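Local coordinates for protein heme peroxidase (Bacteroides thetaiotaomicron, PDB 2GVK) that is a dye-decolorizing peroxidase that probably uses bound heme and hydrogen peroxide to oxidise dyes and other substrates, at residues Gln15-Lys20 and Phe172-Glu177; Asn24-Val29 and Glu123-Leu128; Ser93-Glu98 and Arg275-Met280; Lys192-Met197 and Met249-Thr254. One frame throughout, in Å; residues are numbered along the deposited sequence.

Contact 1 (Gln15-Lys20 and Phe172-Glu177)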
loop_
_atom_site.group_PDB
_atom_site.type_symbol
_atom_site.label_atom_id
_atom_site.label_comp_id
_atom_site.label_asym_id
_atom_site.label_seq_id
_atom_site.Cartn_x
_atom_site.Cartn_y
_atom_site.Cartn_z
ATOM N N GLN A 15 26.663 -8.460 -6.976
ATOM C CA GLN A 15 25.731 -7.402 -7.251
ATOM C C GLN A 15 24.341 -8.042 -7.445
ATOM O O GLN A 15 24.215 -9.265 -7.448
ATOM C CB GLN A 15 26.155 -6.625 -8.504
ATOM C CG GLN A 15 27.426 -5.770 -8.312
ATOM C CD GLN A 15 27.685 -4.866 -9.489
ATOM O OE1 GLN A 15 26.824 -4.095 -9.873
ATOM N NE2 GLN A 15 28.918 -4.872 -9.997
ATOM N N ASP A 16 23.322 -7.206 -7.684
ATOM C CA ASP A 16 21.950 -7.664 -7.768
ATOM C C ASP A 16 21.665 -8.288 -9.136
ATOM O O ASP A 16 20.869 -7.764 -9.917
ATOM C CB ASP A 16 20.993 -6.484 -7.504
ATOM C CG ASP A 16 19.562 -6.928 -7.241
ATOM O OD1 ASP A 16 19.357 -8.051 -6.730
ATOM O OD2 ASP A 16 18.643 -6.129 -7.504
ATOM N N VAL A 17 22.251 -9.436 -9.378
ATOM C CA VAL A 17 22.162 -10.079 -10.664
ATOM C C VAL A 17 21.075 -11.141 -10.713
ATOM O O VAL A 17 20.801 -11.719 -11.764
ATOM C CB VAL A 17 23.511 -10.717 -11.028
ATOM C CG1 VAL A 17 24.587 -9.646 -11.114
ATOM C CG2 VAL A 17 23.890 -11.781 -10.029
ATOM N N ALA A 18 20.454 -11.398 -9.581
ATOM C CA ALA A 18 19.375 -12.339 -9.523
ATOM C C ALA A 18 18.149 -11.646 -9.030
ATOM O O ALA A 18 17.238 -12.280 -8.551
ATOM C CB ALA A 18 19.720 -13.473 -8.629
ATOM N N GLY A 19 18.135 -10.318 -9.135
ATOM C CA GLY A 19 16.991 -9.544 -8.748
ATOM C C GLY A 19 15.787 -9.768 -9.664
ATOM O O GLY A 19 15.928 -10.228 -10.818
ATOM N N LYS A 20 14.608 -9.486 -9.141
ATOM C CA LYS A 20 13.419 -9.472 -9.936
ATOM C C LYS A 20 13.449 -8.261 -10.787
ATOM O O LYS A 20 14.258 -7.347 -10.564
ATOM C CB LYS A 20 12.178 -9.420 -9.042
ATOM N N PHE A 172 22.765 -19.785 -10.832
ATOM C CA PHE A 172 22.785 -19.694 -12.291
ATOM C C PHE A 172 23.284 -18.364 -12.812
ATOM O O PHE A 172 23.676 -18.263 -13.970
ATOM C CB PHE A 172 21.386 -19.956 -12.848
ATOM C CG PHE A 172 20.894 -21.327 -12.579
ATOM C CD1 PHE A 172 21.289 -22.382 -13.385
ATOM C CD2 PHE A 172 20.128 -21.592 -11.458
ATOM C CE1 PHE A 172 20.875 -23.659 -13.116
ATOM C CE2 PHE A 172 19.721 -22.870 -11.176
ATOM C CZ PHE A 172 20.069 -23.897 -12.011
ATOM N N ALA A 173 23.304 -17.355 -11.956
ATOM C CA ALA A 173 23.693 -16.013 -12.367
ATOM C C ALA A 173 25.108 -15.641 -11.955
ATOM O O ALA A 173 25.682 -14.698 -12.507
ATOM C CB ALA A 173 22.699 -14.984 -11.791
ATOM N N VAL A 174 25.659 -16.344 -10.972
ATOM C CA VAL A 174 26.900 -15.921 -10.339
ATOM C C VAL A 174 28.067 -16.907 -10.568
ATOM O O VAL A 174 27.936 -18.088 -10.370
ATOM C CB VAL A 174 26.700 -15.709 -8.801
ATOM C CG1 VAL A 174 27.994 -15.232 -8.143
ATOM C CG2 VAL A 174 25.580 -14.707 -8.531
ATOM N N ILE A 175 29.203 -16.363 -10.996
ATOM C CA ILE A 175 30.443 -17.126 -11.149
ATOM C C ILE A 175 30.850 -17.751 -9.830
ATOM O O ILE A 175 30.858 -17.083 -8.775
ATOM C CB ILE A 175 31.579 -16.215 -11.643
ATOM C CG1 ILE A 175 31.252 -15.641 -13.022
ATOM C CG2 ILE A 175 32.918 -16.981 -11.691
ATOM C CD1 ILE A 175 32.190 -14.502 -13.455
ATOM N N GLY A 176 31.204 -19.037 -9.879
ATOM C CA GLY A 176 31.681 -19.751 -8.708
ATOM C C GLY A 176 33.162 -20.101 -8.761
ATOM O O GLY A 176 33.973 -19.429 -9.420
ATOM N N GLU A 177 33.517 -21.175 -8.091
ATOM C CA GLU A 177 34.911 -21.491 -7.897
ATOM C C GLU A 177 35.615 -22.016 -9.175
ATOM O O GLU A 177 36.837 -22.126 -9.198
ATOM C CB GLU A 177 35.066 -22.450 -6.723
ATOM C CG GLU A 177 34.721 -21.752 -5.359
ATOM C CD GLU A 177 35.614 -20.499 -5.076
ATOM O OE1 GLU A 177 36.814 -20.683 -4.763
ATOM O OE2 GLU A 177 35.098 -19.359 -5.126
#
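Val17 meets Ala173 and Val174 where the loop ahead of strand 24-32 comes up against the end of helix 169-173. This packs a loop of the N-terminal Dyp-type half against a helix end of the C-terminal half. The side chain of Val17 carries the contact from its side. The bond to CB points at the facing segment, and Val17 CB lies 4.4 Å from Ala173 CB. From there the side chain splits. CG2 does the touching across the contact. It reaches the methyl CG2 of Val174 at 3.7 Å and the CB of Ala173 at 3.8 Å. With CG1 anti to the carbonyl carbon (chi1 -61°), CG2 is left between the backbone N and the carbonyl carbon, turned to the helix end. CG1 stays farther back, more than 5 Å from both of those methyl carbons. The side chain as a whole also packs on Val306 of strand 296-306 and on Ser186.

The two valine side chains cross at about a right angle, methyl against methyl. Ala173 also lies beside the Val17 backbone, with its CB 3.8 Å from the Val17 O. Val174 is the first residue past the helix to leave helical angles. The Val17 loop is shaped by an inverse gamma turn centred on Asp16, in which Val17 N bonds Gln15 O at 2.8 Å. Gln15 ties the turn to Met69 and Pro307. The three touching residues are buried. Their side chains meet by methyl packing alone, so the contact rests on shape and exclusion of water; the polar backbone atoms bond elsewhere, as Ala173 O does to Ser186 OG.

Contact 2 (Asn24-Val29 and Glu123-Leu128)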
loop_
_atom_site.group_PDB
_atom_site.type_symbol
_atom_site.label_atom_id
_atom_site.label_comp_id
_atom_site.label_asym_id
_atom_site.label_seq_id
_atom_site.Cartn_x
_atom_site.Cartn_y
_atom_site.Cartn_z
ATOM N N ASN A 24 10.141 0.063 -12.898
ATOM C CA ASN A 24 10.711 1.095 -13.773
ATOM C C ASN A 24 12.158 0.787 -13.940
ATOM O O ASN A 24 12.807 0.413 -12.984
ATOM C CB ASN A 24 10.561 2.473 -13.142
ATOM C CG ASN A 24 9.131 2.812 -12.864
ATOM O OD1 ASN A 24 8.403 3.282 -13.753
ATOM N ND2 ASN A 24 8.683 2.521 -11.647
ATOM N N VAL A 25 12.672 0.940 -15.149
ATOM C CA VAL A 25 14.060 0.565 -15.430
ATOM C C VAL A 25 14.732 1.526 -16.386
ATOM O O VAL A 25 14.120 2.042 -17.279
ATOM C CB VAL A 25 14.154 -0.910 -16.010
ATOM C CG1 VAL A 25 13.477 -1.009 -17.351
ATOM C CG2 VAL A 25 15.611 -1.368 -16.110
ATOM N N ILE A 26 16.014 1.776 -16.131
ATOM C CA ILE A 26 16.858 2.520 -17.036
ATOM C C ILE A 26 18.032 1.648 -17.395
ATOM O O ILE A 26 18.674 1.056 -16.511
ATOM C CB ILE A 26 17.400 3.824 -16.409
ATOM C CG1 ILE A 26 16.262 4.773 -16.067
ATOM C CG2 ILE A 26 18.359 4.489 -17.377
ATOM C CD1 ILE A 26 16.709 6.057 -15.424
ATOM N N PHE A 27 18.240 1.456 -18.688
ATOM C CA PHE A 27 19.455 0.776 -19.209
ATOM C C PHE A 27 20.331 1.823 -19.888
ATOM O O PHE A 27 19.913 2.443 -20.872
ATOM C CB PHE A 27 19.116 -0.306 -20.243
ATOM C CG PHE A 27 18.177 -1.367 -19.747
ATOM C CD1 PHE A 27 18.655 -2.481 -19.101
ATOM C CD2 PHE A 27 16.818 -1.306 -20.056
ATOM C CE1 PHE A 27 17.786 -3.503 -18.732
ATOM C CE2 PHE A 27 15.970 -2.300 -19.669
ATOM C CZ PHE A 27 16.469 -3.420 -19.037
ATOM N N ILE A 28 21.541 2.016 -19.376
ATOM C CA ILE A 28 22.494 2.940 -19.987
ATOM C C ILE A 28 23.776 2.212 -20.396
ATOM O O ILE A 28 24.382 1.522 -19.595
ATOM C CB ILE A 28 22.859 4.085 -19.022
ATOM C CG1 ILE A 28 21.661 5.009 -18.825
ATOM C CG2 ILE A 28 24.001 4.856 -19.548
ATOM C CD1 ILE A 28 21.831 5.985 -17.693
ATOM N N VAL A 29 24.167 2.373 -21.661
ATOM C CA VAL A 29 25.436 1.898 -22.135
ATOM C C VAL A 29 26.270 3.099 -22.548
ATOM O O VAL A 29 25.818 3.950 -23.321
ATOM C CB VAL A 29 25.285 0.921 -23.317
ATOM C CG1 VAL A 29 26.640 0.524 -23.876
ATOM C CG2 VAL A 29 24.520 -0.303 -22.872
ATOM N N GLU A 123 17.337 9.751 -10.256
ATOM C CA GLU A 123 18.224 10.339 -9.260
ATOM C C GLU A 123 19.624 9.700 -9.341
ATOM O O GLU A 123 20.648 10.397 -9.448
ATOM C CB GLU A 123 17.620 10.152 -7.853
ATOM C CG GLU A 123 18.530 10.559 -6.702
ATOM C CD GLU A 123 18.531 12.019 -6.463
ATOM O OE1 GLU A 123 18.183 12.780 -7.402
ATOM O OE2 GLU A 123 18.811 12.426 -5.306
ATOM N N PHE A 124 19.657 8.388 -9.299
ATOM C CA PHE A 124 20.900 7.642 -9.356
ATOM C C PHE A 124 21.638 7.925 -10.673
ATOM O O PHE A 124 22.826 8.213 -10.681
ATOM C CB PHE A 124 20.595 6.144 -9.227
ATOM C CG PHE A 124 21.808 5.289 -8.871
ATOM C CD1 PHE A 124 22.653 4.836 -9.855
ATOM C CD2 PHE A 124 22.073 4.932 -7.532
ATOM C CE1 PHE A 124 23.731 4.022 -9.542
ATOM C CE2 PHE A 124 23.125 4.131 -7.223
ATOM C CZ PHE A 124 23.956 3.657 -8.226
ATOM N N ALA A 125 20.908 7.870 -11.778
ATOM C CA ALA A 125 21.498 8.098 -13.066
ATOM C C ALA A 125 22.083 9.514 -13.206
ATOM O O ALA A 125 23.102 9.692 -13.849
ATOM C CB ALA A 125 20.473 7.819 -14.177
ATOM N N SER A 126 21.438 10.507 -12.596
ATOM C CA SER A 126 21.919 11.875 -12.676
ATOM C C SER A 126 23.257 12.016 -11.939
ATOM O O SER A 126 24.136 12.751 -12.376
ATOM C CB SER A 126 20.870 12.868 -12.125
ATOM O OG SER A 126 20.797 12.827 -10.712
ATOM N N ILE A 127 23.408 11.292 -10.841
ATOM C CA ILE A 127 24.648 11.342 -10.091
ATOM C C ILE A 127 25.773 10.661 -10.900
ATOM O O ILE A 127 26.881 11.170 -10.957
ATOM C CB ILE A 127 24.477 10.737 -8.697
ATOM C CG1 ILE A 127 23.522 11.632 -7.863
ATOM C CG2 ILE A 127 25.818 10.608 -8.006
ATOM C CD1 ILE A 127 22.938 10.963 -6.665
ATOM N N LEU A 128 25.441 9.563 -11.595
ATOM C CA LEU A 128 26.409 8.907 -12.509
ATOM C C LEU A 128 26.847 9.884 -13.608
ATOM O O LEU A 128 28.027 9.982 -13.930
ATOM C CB LEU A 128 25.801 7.652 -13.153
ATOM C CG LEU A 128 25.506 6.484 -12.233
ATOM C CD1 LEU A 128 24.769 5.388 -13.008
ATOM C CD2 LEU A 128 26.777 5.938 -11.610
#
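A helix lying on a sheet brings Ala125 of helix 118-131 against Ile26 and Ile28 of strand 24-32. These two isoleucines are two residues apart on the strand, so their side chains leave it on the same side, toward the helix. Each sends out its CD1. The CB of Ala125 sits across from both, 4.3 Å from the CD1 of Ile26 and 4.2 Å from the CD1 of Ile28. In Ile28 the CG1 branch is anti to the carbonyl carbon (chi1 -69°) and chi2 is extended, which carries CD1 forward to the alanine. The CA atoms of Ile26 and Ala125 are 8.3 Å apart.

Leaving aside helix 73-79 and the short hairpin 95-102, the N-terminal half runs strand, helix, strand, strand, helix, strand, with the order 4-1-3-2 across the sheet. This is the ferredoxin-like topology of the Dyp-type peroxidases. Strand 24-32 lies between strands 136-145 and 109-115. Ala125 packs on Ile113 of the latter as well, and Leu128 on Phe111. Helix 118-131 also faces a partner chain. Ala125 packs on Thr254 of the second subunit, and Glu123, held by a salt bridge to Arg59, hydrogen-bonds Tyr147 of that same subunit.

Contact 3 (Ser93-Glu98 and Arg275-Met280)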
loop_
_atom_site.group_PDB
_atom_site.type_symbol
_atom_site.label_atom_id
_atom_site.label_comp_id
_atom_site.label_asym_id
_atom_site.label_seq_id
_atom_site.Cartn_x
_atom_site.Cartn_y
_atom_site.Cartn_z
ATOM N N SER A 93 31.091 -12.274 -30.295
ATOM C CA SER A 93 31.246 -12.528 -31.724
ATOM C C SER A 93 29.878 -12.677 -32.365
ATOM O O SER A 93 29.095 -13.515 -31.969
ATOM C CB SER A 93 32.071 -13.797 -31.963
ATOM O OG SER A 93 33.440 -13.595 -31.663
ATOM N N GLU A 94 29.589 -11.838 -33.331
ATOM C CA GLU A 94 28.314 -11.870 -34.022
ATOM C C GLU A 94 27.923 -13.310 -34.440
ATOM O O GLU A 94 28.770 -14.085 -34.920
ATOM C CB GLU A 94 28.406 -10.990 -35.233
ATOM C CG GLU A 94 27.224 -10.962 -36.089
ATOM C CD GLU A 94 27.507 -10.249 -37.399
ATOM O OE1 GLU A 94 28.258 -10.798 -38.222
ATOM O OE2 GLU A 94 27.003 -9.136 -37.587
ATOM N N ILE A 95 26.651 -13.659 -34.235
ATOM C CA ILE A 95 26.126 -14.953 -34.659
ATOM C C ILE A 95 25.221 -14.749 -35.852
ATOM O O ILE A 95 24.145 -14.160 -35.744
ATOM C CB ILE A 95 25.358 -15.660 -33.539
ATOM C CG1 ILE A 95 26.301 -15.971 -32.362
ATOM C CG2 ILE A 95 24.704 -16.953 -34.069
ATOM C CD1 ILE A 95 25.591 -16.406 -31.084
ATOM N N LYS A 96 25.694 -15.179 -37.013
ATOM C CA LYS A 96 24.993 -14.960 -38.239
ATOM C C LYS A 96 24.381 -16.276 -38.731
ATOM O O LYS A 96 25.100 -17.242 -39.046
ATOM C CB LYS A 96 25.954 -14.371 -39.291
ATOM C CG LYS A 96 25.276 -13.904 -40.579
ATOM C CD LYS A 96 26.281 -13.225 -41.529
ATOM N N GLY A 97 23.063 -16.336 -38.727
ATOM C CA GLY A 97 22.344 -17.494 -39.234
ATOM C C GLY A 97 22.029 -17.316 -40.707
ATOM O O GLY A 97 22.441 -16.331 -41.325
ATOM N N GLU A 98 21.269 -18.241 -41.264
ATOM C CA GLU A 98 20.915 -18.159 -42.668
ATOM C C GLU A 98 19.975 -16.990 -42.914
ATOM O O GLU A 98 19.991 -16.402 -43.973
ATOM C CB GLU A 98 20.281 -19.481 -43.154
ATOM C CG GLU A 98 19.739 -19.416 -44.618
ATOM C CD GLU A 98 19.793 -20.791 -45.363
ATOM O OE1 GLU A 98 20.921 -21.219 -45.743
ATOM O OE2 GLU A 98 18.696 -21.375 -45.646
ATOM N N ARG A 275 25.019 -20.346 -26.090
ATOM C CA ARG A 275 24.357 -21.528 -26.639
ATOM C C ARG A 275 22.883 -21.252 -26.941
ATOM O O ARG A 275 22.352 -21.700 -27.960
ATOM C CB ARG A 275 24.491 -22.718 -25.688
ATOM C CG ARG A 275 23.698 -23.950 -26.113
ATOM C CD ARG A 275 24.418 -25.273 -25.879
ATOM N NE ARG A 275 25.734 -25.304 -26.506
ATOM C CZ ARG A 275 26.508 -26.381 -26.552
ATOM N NH1 ARG A 275 26.100 -27.518 -26.004
ATOM N NH2 ARG A 275 27.695 -26.327 -27.143
HETATM N N MSE A 276 22.234 -20.509 -26.049
HETATM C CA MSE A 276 20.857 -20.057 -26.242
HETATM C C MSE A 276 20.757 -19.239 -27.535
HETATM O O MSE A 276 19.880 -19.463 -28.364
HETATM C CB MSE A 276 20.420 -19.214 -25.039
HETATM C CG MSE A 276 19.016 -18.690 -25.111
HETATM SE SE MSE A 276 18.695 -17.299 -23.782
HETATM C CE MSE A 276 19.596 -15.801 -24.717
ATOM N N LEU A 277 21.682 -18.294 -27.701
ATOM C CA LEU A 277 21.709 -17.467 -28.891
ATOM C C LEU A 277 21.942 -18.299 -30.155
ATOM O O LEU A 277 21.349 -18.019 -31.197
ATOM C CB LEU A 277 22.780 -16.386 -28.774
ATOM C CG LEU A 277 22.521 -15.306 -27.733
ATOM C CD1 LEU A 277 23.785 -14.501 -27.490
ATOM C CD2 LEU A 277 21.395 -14.397 -28.157
ATOM N N GLU A 278 22.837 -19.279 -30.079
ATOM C CA GLU A 278 23.043 -20.200 -31.229
ATOM C C GLU A 278 21.723 -20.910 -31.576
ATOM O O GLU A 278 21.325 -20.969 -32.751
ATOM C CB GLU A 278 24.109 -21.220 -30.920
ATOM C CG GLU A 278 25.527 -20.665 -30.889
ATOM C CD GLU A 278 26.558 -21.715 -30.429
ATOM O OE1 GLU A 278 26.158 -22.878 -30.152
ATOM O OE2 GLU A 278 27.764 -21.370 -30.321
ATOM N N ASN A 279 21.043 -21.446 -30.558
ATOM C CA ASN A 279 19.767 -22.119 -30.773
ATOM C C ASN A 279 18.743 -21.195 -31.449
ATOM O O ASN A 279 17.927 -21.644 -32.246
ATOM C CB ASN A 279 19.185 -22.628 -29.448
ATOM C CG ASN A 279 19.851 -23.900 -28.955
ATOM O OD1 ASN A 279 20.860 -24.351 -29.501
ATOM N ND2 ASN A 279 19.294 -24.474 -27.905
HETATM N N MSE A 280 18.750 -19.920 -31.072
HETATM C CA MSE A 280 17.786 -18.962 -31.605
HETATM C C MSE A 280 18.097 -18.561 -33.025
HETATM O O MSE A 280 17.209 -18.600 -33.907
HETATM C CB MSE A 280 17.756 -17.704 -30.745
HETATM C CG MSE A 280 17.168 -17.911 -29.380
HETATM SE SE MSE A 280 17.445 -16.335 -28.281
HETATM C CE MSE A 280 16.316 -15.034 -29.361
#
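Ile95 reaches across from the short strand 95-96 to helix 270-281 and touches it chiefly with one atom, CD1. The closest approach is to the CB of Leu277, at 3.6 Å. CG1 of Ile95 is anti to the carbonyl carbon (chi1 -63°) and chi2 is extended, which carries CD1 to the helix. The same methyl lies 4.1 Å from the backbone N of Glu278, so it rests on the helix surface where these two residues join. Ile95 and Leu277 cross at about a right angle. The CB of Leu277 does most of the touching, and its methyl CD1 is a little farther from the Ile95 CD1, at 4.4 Å. The leucine also packs on Phe189 and Gln191 of strand 186-195.

The Glu278 side is looser. Its CG is 4.3 Å from the CD1 of Ile95, and the chain then runs on past the isoleucine. The nearest carboxylate oxygen, OE2, is 5.5 Å from that CD1. Arg274 hydrogen-bonds the carbonyl oxygen of Ser93, and the Ile95 side chain also packs on Arg274, Phe281 and Ile282. The hairpin formed with strand 101-102 thus packs against helix 270-281, joining the N-terminal and C-terminal halves. One buried methyl supplies the apolar grip, while the Glu278 carboxylate stays on the partly exposed side, with a long, weak ion pair to Arg274.

Contact 4 (Lys192-Met197 and Met249-Thr254)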
loop_
_atom_site.group_PDB
_atom_site.type_symbol
_atom_site.label_atom_id
_atom_site.label_comp_id
_atom_site.label_asym_id
_atom_site.label_seq_id
_atom_site.Cartn_x
_atom_site.Cartn_y
_atom_site.Cartn_z
ATOM N N LYS A 192 18.845 -5.098 -27.620
ATOM C CA LYS A 192 17.589 -4.400 -27.943
ATOM C C LYS A 192 16.931 -5.068 -29.141
ATOM O O LYS A 192 17.567 -5.229 -30.200
ATOM C CB LYS A 192 17.835 -2.942 -28.284
ATOM C CG LYS A 192 18.082 -2.093 -27.134
ATOM C CD LYS A 192 18.508 -0.667 -27.576
ATOM C CE LYS A 192 17.361 0.116 -28.119
ATOM N NZ LYS A 192 17.805 1.510 -28.539
ATOM N N TYR A 193 15.673 -5.474 -28.964
ATOM C CA TYR A 193 14.867 -6.025 -30.037
ATOM C C TYR A 193 13.762 -5.055 -30.429
ATOM O O TYR A 193 13.095 -4.492 -29.563
ATOM C CB TYR A 193 14.220 -7.329 -29.610
ATOM C CG TYR A 193 15.148 -8.510 -29.557
ATOM C CD1 TYR A 193 15.359 -9.305 -30.686
ATOM C CD2 TYR A 193 15.793 -8.859 -28.377
ATOM C CE1 TYR A 193 16.179 -10.440 -30.624
ATOM C CE2 TYR A 193 16.631 -9.971 -28.313
ATOM C CZ TYR A 193 16.819 -10.757 -29.446
ATOM O OH TYR A 193 17.669 -11.873 -29.390
ATOM N N ILE A 194 13.598 -4.848 -31.723
ATOM C CA ILE A 194 12.466 -4.066 -32.258
ATOM C C ILE A 194 11.457 -5.027 -32.857
ATOM O O ILE A 194 11.817 -5.896 -33.648
ATOM C CB ILE A 194 12.936 -3.069 -33.322
ATOM C CG1 ILE A 194 14.020 -2.133 -32.733
ATOM C CG2 ILE A 194 11.757 -2.258 -33.875
ATOM C CD1 ILE A 194 13.561 -1.315 -31.547
ATOM N N HIS A 195 10.191 -4.883 -32.468
ATOM C CA HIS A 195 9.146 -5.804 -32.908
ATOM C C HIS A 195 8.379 -5.295 -34.081
ATOM O O HIS A 195 8.212 -4.069 -34.260
ATOM C CB HIS A 195 8.175 -6.073 -31.774
ATOM C CG HIS A 195 8.792 -6.753 -30.618
ATOM N ND1 HIS A 195 9.318 -8.030 -30.700
ATOM C CD2 HIS A 195 9.030 -6.326 -29.354
ATOM C CE1 HIS A 195 9.815 -8.367 -29.526
ATOM N NE2 HIS A 195 9.671 -7.347 -28.699
ATOM N N ASP A 196 7.926 -6.239 -34.917
ATOM C CA ASP A 196 6.951 -5.970 -35.965
ATOM C C ASP A 196 5.592 -6.244 -35.351
ATOM O O ASP A 196 5.053 -7.345 -35.450
ATOM C CB ASP A 196 7.211 -6.879 -37.163
ATOM C CG ASP A 196 6.310 -6.570 -38.354
ATOM O OD1 ASP A 196 5.294 -5.834 -38.191
ATOM O OD2 ASP A 196 6.601 -7.107 -39.463
HETATM N N MSE A 197 5.063 -5.240 -34.656
HETATM C CA MSE A 197 3.797 -5.401 -33.910
HETATM C C MSE A 197 2.598 -5.564 -34.804
HETATM O O MSE A 197 1.654 -6.230 -34.447
HETATM C CB MSE A 197 3.576 -4.222 -32.969
HETATM C CG MSE A 197 4.563 -4.146 -31.901
HETATM SE SE MSE A 197 4.613 -5.768 -30.794
HETATM C CE MSE A 197 3.148 -5.352 -29.591
HETATM N N MSE A 249 12.438 -6.549 -20.909
HETATM C CA MSE A 249 11.726 -5.363 -20.445
HETATM C C MSE A 249 11.161 -4.596 -21.623
HETATM O O MSE A 249 11.879 -4.267 -22.559
HETATM C CB MSE A 249 12.662 -4.445 -19.662
HETATM C CG MSE A 249 13.175 -5.041 -18.368
HETATM SE SE MSE A 249 11.738 -5.852 -17.329
HETATM C CE MSE A 249 10.980 -4.278 -16.599
ATOM N N PRO A 250 9.868 -4.306 -21.562
ATOM C CA PRO A 250 9.235 -3.502 -22.580
ATOM C C PRO A 250 9.805 -2.075 -22.662
ATOM O O PRO A 250 10.120 -1.475 -21.649
ATOM C CB PRO A 250 7.767 -3.437 -22.113
ATOM C CG PRO A 250 7.584 -4.572 -21.245
ATOM C CD PRO A 250 8.888 -4.866 -20.613
ATOM N N PHE A 251 9.922 -1.560 -23.878
ATOM C CA PHE A 251 10.125 -0.126 -24.098
ATOM C C PHE A 251 9.375 0.275 -25.361
ATOM O O PHE A 251 9.109 -0.572 -26.236
ATOM C CB PHE A 251 11.601 0.239 -24.189
ATOM C CG PHE A 251 12.301 -0.306 -25.399
ATOM C CD1 PHE A 251 12.938 -1.532 -25.356
ATOM C CD2 PHE A 251 12.411 0.450 -26.537
ATOM C CE1 PHE A 251 13.658 -2.009 -26.474
ATOM C CE2 PHE A 251 13.097 -0.018 -27.643
ATOM C CZ PHE A 251 13.746 -1.264 -27.586
ATOM N N ALA A 252 8.965 1.534 -25.439
ATOM C CA ALA A 252 8.187 1.972 -26.591
ATOM C C ALA A 252 8.082 3.437 -26.749
ATOM O O ALA A 252 8.058 4.188 -25.759
ATOM C CB ALA A 252 6.763 1.392 -26.505
ATOM N N ASN A 253 7.994 3.847 -28.014
ATOM C CA ASN A 253 7.534 5.188 -28.400
ATOM C C ASN A 253 6.350 4.983 -29.335
ATOM O O ASN A 253 6.523 4.887 -30.541
ATOM C CB ASN A 253 8.651 5.982 -29.103
ATOM C CG ASN A 253 8.220 7.396 -29.490
ATOM O OD1 ASN A 253 7.040 7.645 -29.794
ATOM N ND2 ASN A 253 9.188 8.338 -29.505
ATOM N N THR A 254 5.165 4.792 -28.764
ATOM C CA THR A 254 3.992 4.400 -29.546
ATOM C C THR A 254 3.600 5.427 -30.606
ATOM O O THR A 254 3.050 5.079 -31.616
ATOM C CB THR A 254 2.788 4.120 -28.652
ATOM O OG1 THR A 254 2.479 5.278 -27.886
ATOM C CG2 THR A 254 3.086 2.965 -27.713
#
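Strands 192-195 and 249-253 run in broadly the same direction, 57° apart, with their axes 9.2 Å from each other at the nearest. They are not sheet neighbours, since strand 258-267 lies between them. In the C-terminal ferredoxin-like half of this beta-barrel peroxidase, they are bridged by Phe251, which meets two side chains and a backbone carbonyl. Its ring stands in the crowded position, with CG between the backbone N and the carbonyl carbon (chi1 67°), and the ring end comes to the other strand.

The CZ of Phe251 meets three groups, all obliquely. Ile194 CD1 is 4.0 Å from CZ and 4.1 Å from Phe251 CE2. Lys192 comes with its CE, 3.9 Å from CZ. The lysine bends at chi3, and its NZ goes on to a salt bridge with Asp140. Both side chains cross the phenylalanine at about a right angle. Replacing Phe251 with an alanine would probably open a gap between the strands, leaving Ile194 CD1 and Lys192 CE without the ring they share. Phe251 also packs on Thr142 of strand 136-145. On the backbone of the other strand, the carbonyl oxygen of Tyr193 lies 3.8 Å from the Phe251 CZ.

Contacts 1 and 2 are buried, and both are apolar meetings of a loop or strand with a helix. Contact 3 keeps a buried core but has a charged, partly exposed rim. Contact 4 is partly buried and sets an aromatic ring against a lysine whose charge is paired outside the contact, with Asp140. Contacts 2 and 4 reach the same eight-stranded sheet and both touch the second subunit; Phe27 CZ packs on Met249 CG at 3.7 Å. Contacts 3 and 4 also meet, through the CE of Met280 and the OH of Tyr193. Contacts 1 and 3 join the N-terminal and C-terminal halves of the Dyp-type fold, whereas contacts 2 and 4 each stay within one.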